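Local coordinates for protein sphingomyelinase-c (Listeria ivanovii, PDB 1ZWX) that belongs to the endonuclease/exonuclease/phosphatase family and folds as a DNase I-like sandwich of two mixed beta sheets, at residues A[9-14]-A[136-141]; A[31-36]-A[272-277]; A[177-182]-A[188-193]. All coordinates share one frame; numbering follows the deposited sequence.

Contact 1 of 3, residues A[9-14]-A[136-141]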
loop_
_atom_site.group_PDB
_atom_site.type_symbol
_atom_site.label_atom_id
_atom_site.label_comp_id
_atom_site.label_asym_id
_atom_site.label_seq_id
_atom_site.Cartn_x
_atom_site.Cartn_y
_atom_site.Cartn_z
ATOM N N GLY A 9 21.671 -3.111 2.689
ATOM C CA GLY A 9 22.340 -1.828 2.551
ATOM C C GLY A 9 21.372 -0.683 2.731
ATOM O O GLY A 9 20.447 -0.780 3.539
ATOM N N ASN A 10 21.587 0.402 1.991
ATOM C CA ASN A 10 20.727 1.572 2.106
ATOM C C ASN A 10 19.556 1.416 1.128
ATOM O O ASN A 10 19.537 2.072 0.056
ATOM C CB ASN A 10 21.502 2.876 1.860
ATOM C CG ASN A 10 20.615 4.130 1.987
ATOM O OD1 ASN A 10 19.412 4.050 2.304
ATOM N ND2 ASN A 10 21.211 5.294 1.734
ATOM N N PHE A 11 18.626 0.509 1.479
ATOM C CA PHE A 11 17.402 0.279 0.704
ATOM C C PHE A 11 16.248 0.954 1.394
ATOM O O PHE A 11 16.098 0.854 2.616
ATOM C CB PHE A 11 17.088 -1.193 0.568
ATOM C CG PHE A 11 16.299 -1.534 -0.668
ATOM C CD1 PHE A 11 16.924 -1.557 -1.917
ATOM C CD2 PHE A 11 14.918 -1.828 -0.590
ATOM C CE1 PHE A 11 16.220 -1.887 -3.066
ATOM C CE2 PHE A 11 14.203 -2.168 -1.738
ATOM C CZ PHE A 11 14.831 -2.186 -2.987
ATOM N N LYS A 12 15.431 1.628 0.586
ATOM C CA LYS A 12 14.373 2.484 1.089
ATOM C C LYS A 12 13.104 2.302 0.239
ATOM O O LYS A 12 13.150 2.390 -0.997
ATOM C CB LYS A 12 14.857 3.913 1.051
ATOM C CG LYS A 12 13.923 4.927 1.637
ATOM C CD LYS A 12 14.695 6.179 1.925
ATOM C CE LYS A 12 13.911 7.382 1.532
ATOM N NZ LYS A 12 14.821 8.565 1.304
ATOM N N ILE A 13 11.981 2.055 0.922
ATOM C CA ILE A 13 10.677 1.809 0.275
ATOM C C ILE A 13 9.693 2.762 0.939
ATOM O O ILE A 13 9.698 2.905 2.162
ATOM C CB ILE A 13 10.184 0.362 0.515
ATOM C CG1 ILE A 13 11.176 -0.644 -0.044
ATOM C CG2 ILE A 13 8.776 0.126 -0.125
ATOM C CD1 ILE A 13 10.923 -2.035 0.409
ATOM N N THR A 14 8.873 3.434 0.137
ATOM C CA THR A 14 7.796 4.249 0.692
ATOM C C THR A 14 6.495 3.590 0.237
ATOM O O THR A 14 6.381 3.148 -0.902
ATOM C CB THR A 14 7.881 5.734 0.249
ATOM O OG1 THR A 14 8.976 6.356 0.916
ATOM C CG2 THR A 14 6.621 6.523 0.634
ATOM N N VAL A 136 7.198 -8.042 -7.229
ATOM C CA VAL A 136 8.302 -7.740 -8.146
ATOM C C VAL A 136 9.633 -8.297 -7.632
ATOM O O VAL A 136 9.879 -8.314 -6.429
ATOM C CB VAL A 136 8.439 -6.209 -8.459
ATOM C CG1 VAL A 136 7.164 -5.650 -9.056
ATOM C CG2 VAL A 136 8.874 -5.383 -7.260
ATOM N N LYS A 137 10.488 -8.711 -8.563
ATOM C CA LYS A 137 11.919 -8.883 -8.288
ATOM C C LYS A 137 12.685 -7.755 -9.041
ATOM O O LYS A 137 12.529 -7.629 -10.217
ATOM C CB LYS A 137 12.406 -10.254 -8.751
ATOM C CG LYS A 137 13.942 -10.477 -8.408
ATOM C CD LYS A 137 14.480 -11.767 -9.059
ATOM C CE LYS A 137 15.956 -12.089 -8.626
ATOM N NZ LYS A 137 16.370 -13.356 -9.352
ATOM N N ILE A 138 13.399 -6.897 -8.321
ATOM C CA ILE A 138 14.190 -5.844 -8.943
ATOM C C ILE A 138 15.670 -6.197 -8.769
ATOM O O ILE A 138 16.038 -6.928 -7.840
ATOM C CB ILE A 138 13.929 -4.413 -8.343
ATOM C CG1 ILE A 138 14.298 -4.326 -6.875
ATOM C CG2 ILE A 138 12.422 -3.962 -8.520
ATOM C CD1 ILE A 138 15.162 -3.120 -6.554
ATOM N N MET A 139 16.504 -5.622 -9.634
ATOM C CA MET A 139 17.965 -5.690 -9.477
ATOM C C MET A 139 18.508 -4.303 -9.248
ATOM O O MET A 139 18.289 -3.380 -10.077
ATOM C CB MET A 139 18.582 -6.318 -10.725
ATOM C CG MET A 139 18.204 -7.773 -10.951
ATOM S SD MET A 139 18.923 -8.829 -9.626
ATOM C CE MET A 139 20.677 -8.561 -9.894
ATOM N N LYS A 140 19.202 -4.146 -8.125
ATOM C CA LYS A 140 19.892 -2.922 -7.804
ATOM C C LYS A 140 21.411 -3.226 -7.743
ATOM O O LYS A 140 21.879 -3.884 -6.815
ATOM C CB LYS A 140 19.415 -2.349 -6.474
ATOM C CG LYS A 140 20.047 -1.002 -6.095
ATOM C CD LYS A 140 19.646 -0.563 -4.696
ATOM C CE LYS A 140 20.341 0.729 -4.265
ATOM N NZ LYS A 140 19.944 1.306 -2.957
ATOM N N ASN A 141 22.148 -2.747 -8.742
ATOM C CA ASN A 141 23.617 -2.830 -8.735
ATOM C C ASN A 141 24.108 -4.257 -8.463
ATOM O O ASN A 141 24.974 -4.458 -7.606
ATOM C CB ASN A 141 24.196 -1.829 -7.734
ATOM C CG ASN A 141 23.807 -0.372 -8.057
ATOM O OD1 ASN A 141 23.624 -0.015 -9.219
ATOM N ND2 ASN A 141 23.645 0.455 -7.018
#
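The apolar part of this contact is the meeting of Phe11 with Ile138 and with the CD methylene of Lys140. Phe11 and Ile138 approach from opposite directions, and the methyl CD1 of Ile138 comes up to the rim of the phenyl ring rather than over a face, 3.7 Å from Phe11 CZ and 3.8 Å from Phe11 CE1. A little further round the same rim, Lys140 CD lies 4.0 Å from Phe11 CD1. The ring gets there because Phe11 CG stands opposite the backbone N (chi1 -153°), which carries its outer carbons across to strand 132-140.

The polar part belongs to the lysine. Its chain is fully extended and runs alongside Phe11 in the opposing sense, CD passing the ring edge before the amine arrives at the backbone of Asn10, the centre of an inverse gamma turn. Lys140 NZ is 3.1 Å from Asn10 O, but the angle is too poor for a hydrogen bond; what holds the amine is a salt bridge to Asp48 OD1. The other carboxylate oxygen, OD2, accepts the backbone N of Lys12, so Asp48 ties both segments together.

Strand 12-20 belongs to one sheet of the sandwich and strand 132-140 to the other. Phe11 thus bridges between them, also stacking on Tyr145 of strand 143-151, while Ile138 touches that same tyrosine and Ile111 of strand 111-118.

Contact 2 of 3, residues A[31-36]-A[272-277]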
loop_
_atom_site.group_PDB
_atom_site.type_symbol
_atom_site.label_atom_id
_atom_site.label_comp_id
_atom_site.label_asym_id
_atom_site.label_seq_id
_atom_site.Cartn_x
_atom_site.Cartn_y
_atom_site.Cartn_z
ATOM N N GLN A 31 -9.186 13.838 -6.868
ATOM C CA GLN A 31 -8.362 12.720 -7.366
ATOM C C GLN A 31 -7.351 13.146 -8.442
ATOM O O GLN A 31 -6.151 12.838 -8.344
ATOM C CB GLN A 31 -9.245 11.555 -7.888
ATOM C CG GLN A 31 -10.079 10.866 -6.758
ATOM C CD GLN A 31 -11.514 11.376 -6.664
ATOM O OE1 GLN A 31 -11.739 12.581 -6.575
ATOM N NE2 GLN A 31 -12.499 10.442 -6.620
ATOM N N MET A 32 -7.824 13.835 -9.477
ATOM C CA MET A 32 -6.913 14.262 -10.548
ATOM C C MET A 32 -5.819 15.224 -10.082
ATOM O O MET A 32 -4.666 15.133 -10.519
ATOM C CB MET A 32 -7.692 14.877 -11.718
ATOM C CG MET A 32 -8.655 13.914 -12.371
ATOM S SD MET A 32 -7.914 12.467 -13.153
ATOM C CE MET A 32 -6.820 13.088 -14.427
ATOM N N HIS A 33 -6.180 16.141 -9.194
ATOM C CA HIS A 33 -5.240 17.126 -8.734
ATOM C C HIS A 33 -4.223 16.495 -7.758
ATOM O O HIS A 33 -3.025 16.837 -7.759
ATOM C CB HIS A 33 -5.976 18.273 -8.071
ATOM C CG HIS A 33 -5.075 19.371 -7.597
ATOM N ND1 HIS A 33 -4.138 19.974 -8.411
ATOM C CD2 HIS A 33 -4.977 19.981 -6.393
ATOM C CE1 HIS A 33 -3.497 20.905 -7.724
ATOM N NE2 HIS A 33 -3.995 20.936 -6.501
ATOM N N ARG A 34 -4.709 15.563 -6.947
ATOM C CA ARG A 34 -3.847 14.926 -5.958
ATOM C C ARG A 34 -2.869 13.996 -6.650
ATOM O O ARG A 34 -1.782 13.785 -6.126
ATOM C CB ARG A 34 -4.655 14.220 -4.871
ATOM C CG ARG A 34 -5.270 15.185 -3.843
ATOM C CD ARG A 34 -5.894 14.446 -2.648
ATOM N NE ARG A 34 -7.105 13.725 -3.037
ATOM C CZ ARG A 34 -7.244 12.394 -3.032
ATOM N NH1 ARG A 34 -6.253 11.599 -2.622
ATOM N NH2 ARG A 34 -8.385 11.853 -3.434
ATOM N N ALA A 35 -3.235 13.461 -7.820
ATOM C CA ALA A 35 -2.312 12.689 -8.639
ATOM C C ALA A 35 -1.075 13.531 -9.031
ATOM O O ALA A 35 0.021 12.972 -9.211
ATOM C CB ALA A 35 -3.004 12.135 -9.895
ATOM N N ASP A 36 -1.255 14.855 -9.152
ATOM C CA ASP A 36 -0.127 15.777 -9.390
ATOM C C ASP A 36 0.611 16.125 -8.121
ATOM O O ASP A 36 1.845 16.060 -8.086
ATOM C CB ASP A 36 -0.593 17.069 -10.089
ATOM C CG ASP A 36 -1.076 16.838 -11.492
ATOM O OD1 ASP A 36 -0.674 15.850 -12.129
ATOM O OD2 ASP A 36 -1.885 17.658 -11.999
ATOM N N PRO A 272 0.062 20.898 -0.239
ATOM C CA PRO A 272 -0.417 22.260 -0.486
ATOM C C PRO A 272 -1.956 22.272 -0.372
ATOM O O PRO A 272 -2.601 21.233 -0.612
ATOM C CB PRO A 272 -0.005 22.509 -1.934
ATOM C CG PRO A 272 1.186 21.635 -2.149
ATOM C CD PRO A 272 0.823 20.374 -1.385
ATOM N N GLN A 273 -2.530 23.413 0.016
ATOM C CA GLN A 273 -3.985 23.533 0.118
ATOM C C GLN A 273 -4.602 23.252 -1.236
ATOM O O GLN A 273 -4.082 23.676 -2.272
ATOM C CB GLN A 273 -4.403 24.941 0.538
ATOM C CG GLN A 273 -4.288 25.228 2.008
ATOM C CD GLN A 273 -5.618 25.707 2.562
ATOM O OE1 GLN A 273 -6.190 26.707 2.096
ATOM N NE2 GLN A 273 -6.142 24.965 3.537
ATOM N N TRP A 274 -5.728 22.534 -1.226
ATOM C CA TRP A 274 -6.483 22.308 -2.442
ATOM C C TRP A 274 -7.981 22.294 -2.120
ATOM O O TRP A 274 -8.378 22.022 -0.991
ATOM C CB TRP A 274 -6.033 21.030 -3.180
ATOM C CG TRP A 274 -6.137 19.781 -2.323
ATOM C CD1 TRP A 274 -5.196 19.275 -1.464
ATOM C CD2 TRP A 274 -7.264 18.900 -2.247
ATOM N NE1 TRP A 274 -5.675 18.130 -0.862
ATOM C CE2 TRP A 274 -6.935 17.877 -1.327
ATOM C CE3 TRP A 274 -8.520 18.874 -2.876
ATOM C CZ2 TRP A 274 -7.825 16.843 -1.005
ATOM C CZ3 TRP A 274 -9.388 17.840 -2.574
ATOM C CH2 TRP A 274 -9.041 16.841 -1.645
ATOM N N SER A 275 -8.784 22.583 -3.133
ATOM C CA SER A 275 -10.230 22.784 -2.966
ATOM C C SER A 275 -11.035 22.064 -4.029
ATOM O O SER A 275 -10.608 21.910 -5.176
ATOM C CB SER A 275 -10.571 24.293 -3.036
ATOM O OG SER A 275 -10.157 24.944 -1.832
ATOM N N VAL A 276 -12.229 21.647 -3.642
ATOM C CA VAL A 276 -13.163 21.018 -4.574
ATOM C C VAL A 276 -14.537 21.656 -4.345
ATOM O O VAL A 276 -14.768 22.257 -3.300
ATOM C CB VAL A 276 -13.226 19.479 -4.358
ATOM C CG1 VAL A 276 -11.926 18.820 -4.790
ATOM C CG2 VAL A 276 -13.486 19.148 -2.898
ATOM N N LYS A 277 -15.424 21.531 -5.320
ATOM C CA LYS A 277 -16.809 21.968 -5.133
ATOM C C LYS A 277 -17.738 20.756 -5.193
ATOM O O LYS A 277 -17.504 19.827 -5.984
ATOM C CB LYS A 277 -17.221 23.008 -6.182
ATOM C CG LYS A 277 -16.542 24.366 -6.010
HETATM O O HOH W 1 -2.945 22.690 -4.550
#
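Arg34 reaches from helix 31-39 across one face of the Trp274 indole. CB leaves the helix on the side of the tryptophan, and with chi1 at -76° CG stands opposite the carbonyl carbon and lies over the ring, 4.0 Å from Trp274 CE2. CD settles 3.3 Å above the indole plane, displaced toward the rim, and is 3.5 Å from Trp274 CZ2. The chain then bends at chi3, and NE passes 3.8 Å from the same Trp274 CZ2. Beyond it the guanidinium is inclined 32° to the indole, its nitrogens turned to backbone carbonyls: NH1 donates to Val18 O and Phe288 O, NH2 to Tyr19 O and Trp29 O.

Trp274 lies in the first strand of a beta hairpin, 274-278 paired antiparallel with 281-285, so the packing of the arginine's CG and CD on the indole face joins the hairpin to helix 31-39; Trp274 NE1 donates to Asp287 O just past the second strand.

One residue earlier, His33 slides past the tryptophan's stem. The edge of its imidazole meets the methylene, His33 CD2 lying 3.5 Å from Trp274 CB. In the plane of that imidazole a water sits 2.8 Å from His33 NE2 and donates to Gln273 O at 2.7 Å.

Contact 3 of 3, residues A[177-182]-A[188-193]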
loop_
_atom_site.group_PDB
_atom_site.type_symbol
_atom_site.label_atom_id
_atom_site.label_comp_id
_atom_site.label_asym_id
_atom_site.label_seq_id
_atom_site.Cartn_x
_atom_site.Cartn_y
_atom_site.Cartn_z
ATOM N N THR A 177 1.723 -18.463 1.073
ATOM C CA THR A 177 1.708 -19.602 0.161
ATOM C C THR A 177 2.468 -19.284 -1.125
ATOM O O THR A 177 3.199 -20.132 -1.687
ATOM C CB THR A 177 0.253 -20.016 -0.168
ATOM O OG1 THR A 177 -0.355 -20.528 1.016
ATOM C CG2 THR A 177 0.154 -21.057 -1.259
ATOM N N PHE A 178 2.288 -18.052 -1.589
ATOM C CA PHE A 178 2.949 -17.621 -2.821
ATOM C C PHE A 178 4.458 -17.590 -2.585
ATOM O O PHE A 178 5.195 -18.146 -3.386
ATOM C CB PHE A 178 2.373 -16.262 -3.291
ATOM C CG PHE A 178 3.230 -15.560 -4.305
ATOM C CD1 PHE A 178 3.092 -15.846 -5.654
ATOM C CD2 PHE A 178 4.174 -14.617 -3.901
ATOM C CE1 PHE A 178 3.894 -15.211 -6.599
ATOM C CE2 PHE A 178 4.987 -13.969 -4.842
ATOM C CZ PHE A 178 4.842 -14.282 -6.189
ATOM N N ILE A 179 4.897 -16.966 -1.490
ATOM C CA ILE A 179 6.301 -16.879 -1.096
ATOM C C ILE A 179 6.948 -18.275 -0.963
ATOM O O ILE A 179 8.078 -18.503 -1.438
ATOM C CB ILE A 179 6.498 -16.094 0.224
ATOM C CG1 ILE A 179 6.082 -14.626 0.074
ATOM C CG2 ILE A 179 7.952 -16.193 0.720
ATOM C CD1 ILE A 179 6.228 -13.782 1.310
ATOM N N ALA A 180 6.228 -19.204 -0.326
ATOM C CA ALA A 180 6.718 -20.584 -0.182
ATOM C C ALA A 180 6.903 -21.268 -1.533
ATOM O O ALA A 180 7.929 -21.919 -1.782
ATOM C CB ALA A 180 5.764 -21.410 0.726
ATOM N N LYS A 181 5.917 -21.110 -2.407
ATOM C CA LYS A 181 5.922 -21.724 -3.722
ATOM C C LYS A 181 7.027 -21.156 -4.614
ATOM O O LYS A 181 7.617 -21.876 -5.405
ATOM C CB LYS A 181 4.557 -21.537 -4.386
ATOM C CG LYS A 181 4.399 -22.279 -5.687
ATOM C CD LYS A 181 2.935 -22.491 -6.043
ATOM N N LYS A 182 7.280 -19.859 -4.471
ATOM C CA LYS A 182 8.297 -19.123 -5.224
ATOM C C LYS A 182 9.715 -19.669 -5.021
ATOM O O LYS A 182 10.552 -19.551 -5.902
ATOM C CB LYS A 182 8.266 -17.655 -4.784
ATOM C CG LYS A 182 8.505 -16.671 -5.887
ATOM C CD LYS A 182 7.428 -16.780 -6.934
ATOM C CE LYS A 182 7.649 -15.774 -8.036
ATOM N NZ LYS A 182 8.912 -16.008 -8.762
ATOM N N GLU A 188 18.399 -13.994 -0.084
ATOM C CA GLU A 188 17.782 -12.802 -0.699
ATOM C C GLU A 188 16.642 -12.213 0.152
ATOM O O GLU A 188 15.888 -12.963 0.776
ATOM C CB GLU A 188 17.307 -13.159 -2.102
ATOM C CG GLU A 188 18.466 -13.508 -3.009
ATOM C CD GLU A 188 18.061 -13.942 -4.400
ATOM O OE1 GLU A 188 18.938 -14.526 -5.060
ATOM O OE2 GLU A 188 16.917 -13.710 -4.884
ATOM N N ILE A 189 16.520 -10.887 0.164
ATOM C CA ILE A 189 15.563 -10.213 1.038
ATOM C C ILE A 189 14.169 -10.103 0.386
ATOM O O ILE A 189 14.049 -9.889 -0.821
ATOM C CB ILE A 189 16.084 -8.839 1.479
ATOM C CG1 ILE A 189 15.201 -8.230 2.592
ATOM C CG2 ILE A 189 16.259 -7.889 0.234
ATOM C CD1 ILE A 189 15.839 -7.113 3.443
ATOM N N ILE A 190 13.127 -10.280 1.215
ATOM C CA ILE A 190 11.727 -10.113 0.796
ATOM C C ILE A 190 11.086 -9.072 1.718
ATOM O O ILE A 190 11.174 -9.159 2.965
ATOM C CB ILE A 190 10.924 -11.423 0.859
ATOM C CG1 ILE A 190 11.635 -12.544 0.121
ATOM C CG2 ILE A 190 9.467 -11.210 0.332
ATOM C CD1 ILE A 190 10.943 -13.893 0.246
ATOM N N PHE A 191 10.462 -8.076 1.084
ATOM C CA PHE A 191 9.692 -7.061 1.788
ATOM C C PHE A 191 8.205 -7.292 1.474
ATOM O O PHE A 191 7.838 -7.752 0.380
ATOM C CB PHE A 191 10.053 -5.661 1.324
ATOM C CG PHE A 191 11.490 -5.268 1.546
ATOM C CD1 PHE A 191 12.430 -5.432 0.532
ATOM C CD2 PHE A 191 11.878 -4.662 2.740
ATOM C CE1 PHE A 191 13.764 -5.027 0.721
ATOM C CE2 PHE A 191 13.206 -4.253 2.942
ATOM C CZ PHE A 191 14.141 -4.419 1.900
ATOM N N ILE A 192 7.369 -6.998 2.458
ATOM C CA ILE A 192 5.911 -7.123 2.304
ATOM C C ILE A 192 5.374 -5.830 2.881
ATOM O O ILE A 192 5.574 -5.523 4.041
ATOM C CB ILE A 192 5.294 -8.353 3.060
ATOM C CG1 ILE A 192 5.907 -9.687 2.617
ATOM C CG2 ILE A 192 3.736 -8.413 2.818
ATOM C CD1 ILE A 192 5.553 -10.865 3.619
ATOM N N GLY A 193 4.719 -5.030 2.044
ATOM C CA GLY A 193 4.249 -3.725 2.506
ATOM C C GLY A 193 2.902 -3.306 1.930
ATOM O O GLY A 193 2.428 -3.856 0.942
#
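Ile179 spreads its two branches over a pair of isoleucines on strand 189-193, and it supplies more than half of the surface buried here. The short branch serves Ile190: methyl CG2 of Ile179 lies 3.8 Å from Ile190 CD1, the two side chains sliding past each other in opposite directions. The long branch serves Ile192: here the side chains meet tip to tip, Ile179 CD1 standing 3.8 Å from Ile192 CD1.

In Ile179, CG1 stands opposite the carbonyl carbon (chi1 -64°) and continues extended to CD1, while CG2 stands anti to the backbone N; the two branches diverge and can serve neighbours two residues apart on the strand. Ile190 and Ile192 have the same conformation, each lifting its CD1 from the sheet toward the helix. The closest contacts are between methyl groups, all three residues are buried, and the spacing is ordinary van der Waals contact without strain.

Around this trio, Ile179 also rests on Ile148 of the adjoining strand 143-151, and Ile190 touches Ile184 in the connection between helix and strand. Phe191, between the two isoleucines, leaves from the other face of the strand and meets Trp262 of strand 262-266 in the facing sheet.

Strand 143-151, helix 161-182 and strand 189-193 form a beta-alpha-beta unit whose two strands lie side by side and parallel. The contact packs the C-terminal part of the crossover helix, through Ile179, against the strand that follows it, the layered packing of helix on outer sheet face expected of a DNase I-like sandwich.

Contacts 1 and 3 are neighbours, with centres 14 Å apart, and they meet inside the sandwich: Phe11 CD2 lies 3.6 Å from Phe191 CE1, the two rings inclined by about 15°, and Ile13 CD1 is 3.5 Å from Phe191 CG. Strand 189-193 therefore carries the helix of contact 3 on one face and the residues of contact 1 on the other. Contact 2 stands apart, its centre 30 Å from that of contact 1 and 36 Å from that of contact 3, across the chain's centre from the latter. The chain still connects it to contact 1, since strand 12-20 leads on to helix 31-39, and the loop that contact 2 closes encloses contact 3.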